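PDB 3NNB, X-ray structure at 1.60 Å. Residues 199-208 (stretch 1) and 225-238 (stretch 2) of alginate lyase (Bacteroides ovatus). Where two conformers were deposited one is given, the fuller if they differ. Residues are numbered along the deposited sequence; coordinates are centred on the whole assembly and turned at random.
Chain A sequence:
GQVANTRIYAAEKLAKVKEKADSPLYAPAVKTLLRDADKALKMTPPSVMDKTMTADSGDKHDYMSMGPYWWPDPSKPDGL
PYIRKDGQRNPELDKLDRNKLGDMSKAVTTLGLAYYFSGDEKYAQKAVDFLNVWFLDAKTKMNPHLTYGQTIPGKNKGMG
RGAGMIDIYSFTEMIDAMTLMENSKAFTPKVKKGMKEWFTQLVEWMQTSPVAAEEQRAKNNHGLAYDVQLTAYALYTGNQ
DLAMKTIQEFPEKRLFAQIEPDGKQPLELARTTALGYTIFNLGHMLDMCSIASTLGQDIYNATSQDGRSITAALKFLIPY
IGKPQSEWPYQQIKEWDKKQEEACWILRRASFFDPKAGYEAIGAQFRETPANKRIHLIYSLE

Stretch 1, residues 199-208: FTQLVEWMQT
Stretch 2 (225-238) AYDVQLTAYALYTG

Residues 199-208 and 225-236 are both α-helical, each continuing a helix that begins earlier in the chain, and they pack with an angle of 140° between their N-to-C directions (signed crossing angle -140°) and a closest axial approach of 9.3 Å. The register is set by Phe199 CA and Tyr233 CA, 6.3 Å apart, and by Thr200 CA and Thr237 CA, 5.8 Å apart. The first residues of stretch 1 thus lie beside the end of the second helix, where Thr237 (phi/psi -91/7) leaves helical geometry and Gly238 follows at 87/11, a positive-phi conformation in which a CB would be jammed against the preceding carbonyl oxygen.

Two interlocking knobs organise the interface. Selenomethionine Met206 (m, t, p; chi3 70°) sits among Tyr226, Gln229, Leu230 and Tyr233. Its extended chi2 carries the side chain across to the second helix, where CE lies over the face of the Tyr226 ring, 3.7 Å from Tyr226 CE2 in a CH-pi contact, and 3.9 Å from Leu230 CB. Met206 SE instead meets the edge of the Tyr233 ring, 3.9 Å from Tyr233 CD2. Tyr226, with chi1 174° and chi2 -84°, starts sideways, but its end reaches the first helix: Tyr226 OH donates a hydrogen bond to Met206 O at 2.9 Å, the single direct one between the stretches. Water 3 donates to Tyr226 OH at 2.6 Å and, weakly, to Gln207 OE1 at 3.3 Å.

Tyr233 is the reciprocal knob, surrounded by Phe199, Leu202, Val203 and Met206. Its m rotamer (chi1 -53°, chi2 -22°) lets Tyr233 OH donate to Gln229 OE1 at 2.7 Å, one turn earlier, tying down the polar end of an otherwise apolar contact. Val203, in t, brings CG2 to 3.4 Å from Tyr233 CB and CG1 to 4.0 Å from Leu230 CD1; Leu230 (t, p) starts sideways but its end comes nearer. Leu202 (t, p) places CD2 3.9 Å from Tyr233 CD2.

Phe199 (chi1 -86°, chi2 -80°) meets two tyrosines, both on the same side of its ring plane. Phe199 CE1 is 3.7 Å from Tyr233 CD1, the planes oblique at 52°, whereas Tyr236 (t, chi2 59°) directs its edge toward the Phe199 face, with planes at 86° and Phe199 CD2 4.0 Å from Tyr236 CD2.

Thr237, in p, turns OG1 back toward its own helix, within hydrogen-bonding reach of Tyr233 O (3.0 Å) and Ala234 O (3.1 Å), while CG2 packs 3.6 Å from Phe199 CB and 3.5 Å from Thr200 N. Water 2 donates to Thr200 OG1 at 2.6 Å and weakly to Thr237 O at 3.5 Å.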

# COMPACT_ATOMS: atom_id res chain seq x y z
N PHE A 199 3.12 13.72 -8.80
CA PHE A 199 3.99 12.62 -8.42
C PHE A 199 5.45 12.97 -8.74
O PHE A 199 6.34 12.50 -8.07
CB PHE A 199 3.54 11.30 -9.06
CG PHE A 199 2.48 10.59 -8.25
CD1 PHE A 199 2.84 9.84 -7.13
CD2 PHE A 199 1.11 10.78 -8.53
CE1 PHE A 199 1.89 9.24 -6.35
CE2 PHE A 199 0.17 10.18 -7.73
CZ PHE A 199 0.56 9.41 -6.63
N THR A 200 5.71 13.77 -9.77
CA THR A 200 7.10 14.17 -10.12
C THR A 200 7.65 14.99 -8.96
O THR A 200 8.78 14.77 -8.53
CB THR A 200 7.15 14.97 -11.42
OG1 THR A 200 6.78 14.14 -12.54
CG2 THR A 200 8.52 15.56 -11.63
N GLN A 201 6.84 15.93 -8.45
CA GLN A 201 7.21 16.74 -7.31
C GLN A 201 7.39 15.95 -6.05
O GLN A 201 8.32 16.14 -5.28
CB GLN A 201 6.24 17.87 -7.10
CG GLN A 201 6.35 18.93 -8.16
CD GLN A 201 5.34 20.04 -7.90
OE1 GLN A 201 4.19 19.93 -8.25
NE2 GLN A 201 5.78 21.10 -7.27
N LEU A 202 6.50 15.00 -5.81
CA LEU A 202 6.68 14.10 -4.67
C LEU A 202 8.00 13.33 -4.73
O LEU A 202 8.70 13.24 -3.73
CB LEU A 202 5.51 13.12 -4.59
CG LEU A 202 5.58 12.12 -3.43
CD1 LEU A 202 5.50 12.83 -2.03
CD2 LEU A 202 4.58 11.00 -3.55
N VAL A 203 8.32 12.76 -5.88
CA VAL A 203 9.58 12.04 -6.08
C VAL A 203 10.81 12.93 -5.86
O VAL A 203 11.75 12.51 -5.15
CB VAL A 203 9.66 11.30 -7.44
CG1 VAL A 203 11.15 10.74 -7.65
CG2 VAL A 203 8.59 10.14 -7.49
N GLU A 204 10.75 14.16 -6.34
CA GLU A 204 11.79 15.15 -6.05
C GLU A 204 11.94 15.37 -4.55
O GLU A 204 13.06 15.44 -4.05
CB GLU A 204 11.49 16.48 -6.75
CG GLU A 204 11.75 16.38 -8.24
CD GLU A 204 11.37 17.63 -9.00
OE1 GLU A 204 10.64 18.48 -8.48
OE2 GLU A 204 11.82 17.73 -10.14
N TRP A 205 10.82 15.51 -3.84
CA TRP A 205 10.88 15.67 -2.41
C TRP A 205 11.45 14.42 -1.75
O TRP A 205 12.25 14.52 -0.80
CB TRP A 205 9.47 15.99 -1.88
CG TRP A 205 9.41 16.14 -0.41
CD1 TRP A 205 9.77 17.25 0.31
CD2 TRP A 205 9.04 15.14 0.53
NE1 TRP A 205 9.61 17.00 1.66
CE2 TRP A 205 9.18 15.71 1.83
CE3 TRP A 205 8.64 13.80 0.43
CZ2 TRP A 205 8.93 14.99 2.98
CZ3 TRP A 205 8.37 13.10 1.58
CH2 TRP A 205 8.53 13.70 2.85
N MSE A 206 11.02 13.23 -2.19
CA MSE A 206 11.49 11.97 -1.59
C MSE A 206 13.02 11.82 -1.70
O MSE A 206 13.67 11.29 -0.80
CB MSE A 206 10.83 10.77 -2.24
CG MSE A 206 9.38 10.63 -1.82
SE MSE A 206 8.45 9.26 -2.84
CE MSE A 206 9.32 7.71 -2.12
N GLN A 207 13.56 12.28 -2.81
CA GLN A 207 15.00 12.15 -3.04
C GLN A 207 15.86 13.23 -2.36
O GLN A 207 17.07 13.04 -2.26
CB GLN A 207 15.30 12.07 -4.52
CG GLN A 207 14.86 10.73 -5.11
CD GLN A 207 15.90 10.14 -6.05
OE1 GLN A 207 16.62 9.20 -5.69
NE2 GLN A 207 16.01 10.70 -7.24
N THR A 208 15.25 14.29 -1.85
CA THR A 208 15.97 15.42 -1.23
C THR A 208 15.69 15.72 0.23
O THR A 208 16.58 16.19 0.94
CB THR A 208 15.82 16.71 -2.06
OG1 THR A 208 14.42 17.08 -2.15
CG2 THR A 208 16.44 16.50 -3.46
N ALA A 225 9.37 -0.57 2.16
CA ALA A 225 8.24 0.09 1.53
C ALA A 225 8.64 1.39 0.82
O ALA A 225 8.08 1.72 -0.23
CB ALA A 225 7.08 0.31 2.56
N TYR A 226 9.60 2.11 1.36
CA TYR A 226 10.08 3.36 0.71
C TYR A 226 10.53 3.04 -0.69
O TYR A 226 10.19 3.74 -1.63
CB TYR A 226 11.20 3.99 1.51
CG TYR A 226 11.83 5.19 0.83
CD1 TYR A 226 12.83 5.01 -0.10
CD2 TYR A 226 11.39 6.49 1.11
CE1 TYR A 226 13.44 6.09 -0.73
CE2 TYR A 226 12.00 7.61 0.48
CZ TYR A 226 13.02 7.40 -0.43
OH TYR A 226 13.68 8.44 -1.11
N ASP A 227 11.32 1.98 -0.83
CA ASP A 227 11.86 1.63 -2.15
C ASP A 227 10.74 1.27 -3.13
O ASP A 227 10.78 1.63 -4.30
CB ASP A 227 12.84 0.47 -2.07
CG ASP A 227 14.19 0.88 -1.54
OD1 ASP A 227 14.41 2.05 -1.18
OD2 ASP A 227 15.08 -0.01 -1.48
N VAL A 228 9.75 0.49 -2.67
CA VAL A 228 8.61 0.15 -3.54
C VAL A 228 7.89 1.40 -4.04
O VAL A 228 7.58 1.52 -5.23
CB VAL A 228 7.59 -0.83 -2.86
CG1 VAL A 228 6.51 -1.24 -3.84
CG2 VAL A 228 8.32 -2.07 -2.34
N GLN A 229 7.64 2.33 -3.13
CA GLN A 229 6.91 3.54 -3.49
C GLN A 229 7.77 4.36 -4.44
O GLN A 229 7.29 4.82 -5.46
CB GLN A 229 6.62 4.37 -2.23
CG GLN A 229 5.69 3.73 -1.23
CD GLN A 229 5.14 4.77 -0.25
OE1 GLN A 229 4.34 5.63 -0.64
NE2 GLN A 229 5.53 4.68 1.04
N LEU A 230 9.06 4.53 -4.13
CA LEU A 230 9.93 5.32 -5.03
C LEU A 230 9.91 4.72 -6.46
O LEU A 230 9.80 5.44 -7.47
CB LEU A 230 11.36 5.39 -4.49
CG LEU A 230 12.30 6.33 -5.27
CD1 LEU A 230 11.92 7.79 -5.02
CD2 LEU A 230 13.77 6.04 -4.83
N THR A 231 9.97 3.39 -6.52
CA THR A 231 10.01 2.67 -7.81
C THR A 231 8.71 2.90 -8.58
O THR A 231 8.73 3.27 -9.75
CB THR A 231 10.29 1.21 -7.60
OG1 THR A 231 11.55 1.06 -6.94
CG2 THR A 231 10.36 0.46 -8.96
N ALA A 232 7.58 2.70 -7.91
CA ALA A 232 6.29 2.87 -8.56
C ALA A 232 6.09 4.32 -9.04
O ALA A 232 5.57 4.55 -10.15
CB ALA A 232 5.16 2.51 -7.59
N TYR A 233 6.45 5.31 -8.20
CA TYR A 233 6.21 6.72 -8.55
C TYR A 233 7.17 7.14 -9.66
O TYR A 233 6.79 7.89 -10.56
CB TYR A 233 6.28 7.65 -7.35
CG TYR A 233 5.39 7.20 -6.21
CD1 TYR A 233 4.31 6.39 -6.44
CD2 TYR A 233 5.67 7.54 -4.88
CE1 TYR A 233 3.51 5.92 -5.36
CE2 TYR A 233 4.88 7.14 -3.86
CZ TYR A 233 3.82 6.29 -4.07
OH TYR A 233 3.08 5.80 -3.01
N ALA A 234 8.39 6.60 -9.62
CA ALA A 234 9.36 6.85 -10.70
C ALA A 234 8.79 6.36 -12.03
O ALA A 234 8.85 7.07 -13.04
CB ALA A 234 10.74 6.17 -10.37
N LEU A 235 8.22 5.15 -12.05
CA LEU A 235 7.69 4.58 -13.30
C LEU A 235 6.52 5.42 -13.78
O LEU A 235 6.43 5.71 -14.98
CB LEU A 235 7.26 3.12 -13.15
CG LEU A 235 8.43 2.16 -13.04
CD1 LEU A 235 7.96 0.77 -12.59
CD2 LEU A 235 9.13 2.05 -14.43
N TYR A 236 5.63 5.83 -12.87
CA TYR A 236 4.45 6.59 -13.28
C TYR A 236 4.82 7.94 -13.94
O TYR A 236 4.14 8.40 -14.85
CB TYR A 236 3.51 6.84 -12.10
CG TYR A 236 2.22 7.52 -12.48
CD1 TYR A 236 1.34 6.93 -13.40
CD2 TYR A 236 1.87 8.74 -11.92
CE1 TYR A 236 0.14 7.57 -13.77
CE2 TYR A 236 0.70 9.39 -12.33
CZ TYR A 236 -0.16 8.79 -13.22
OH TYR A 236 -1.38 9.38 -13.60
N THR A 237 5.89 8.54 -13.46
CA THR A 237 6.37 9.84 -13.94
C THR A 237 7.40 9.73 -15.09
O THR A 237 7.95 10.72 -15.49
CB THR A 237 6.97 10.65 -12.79
OG1 THR A 237 8.12 9.99 -12.23
CG2 THR A 237 5.93 10.87 -11.69
N GLY A 238 7.62 8.53 -15.61
CA GLY A 238 8.50 8.33 -16.78
C GLY A 238 9.99 8.16 -16.47
O GLY A 238 10.82 8.20 -17.37
O HOH W 1 6.13 13.17 -15.84
O HOH W 2 8.30 14.06 -14.67
O HOH W 3 15.92 8.39 -2.52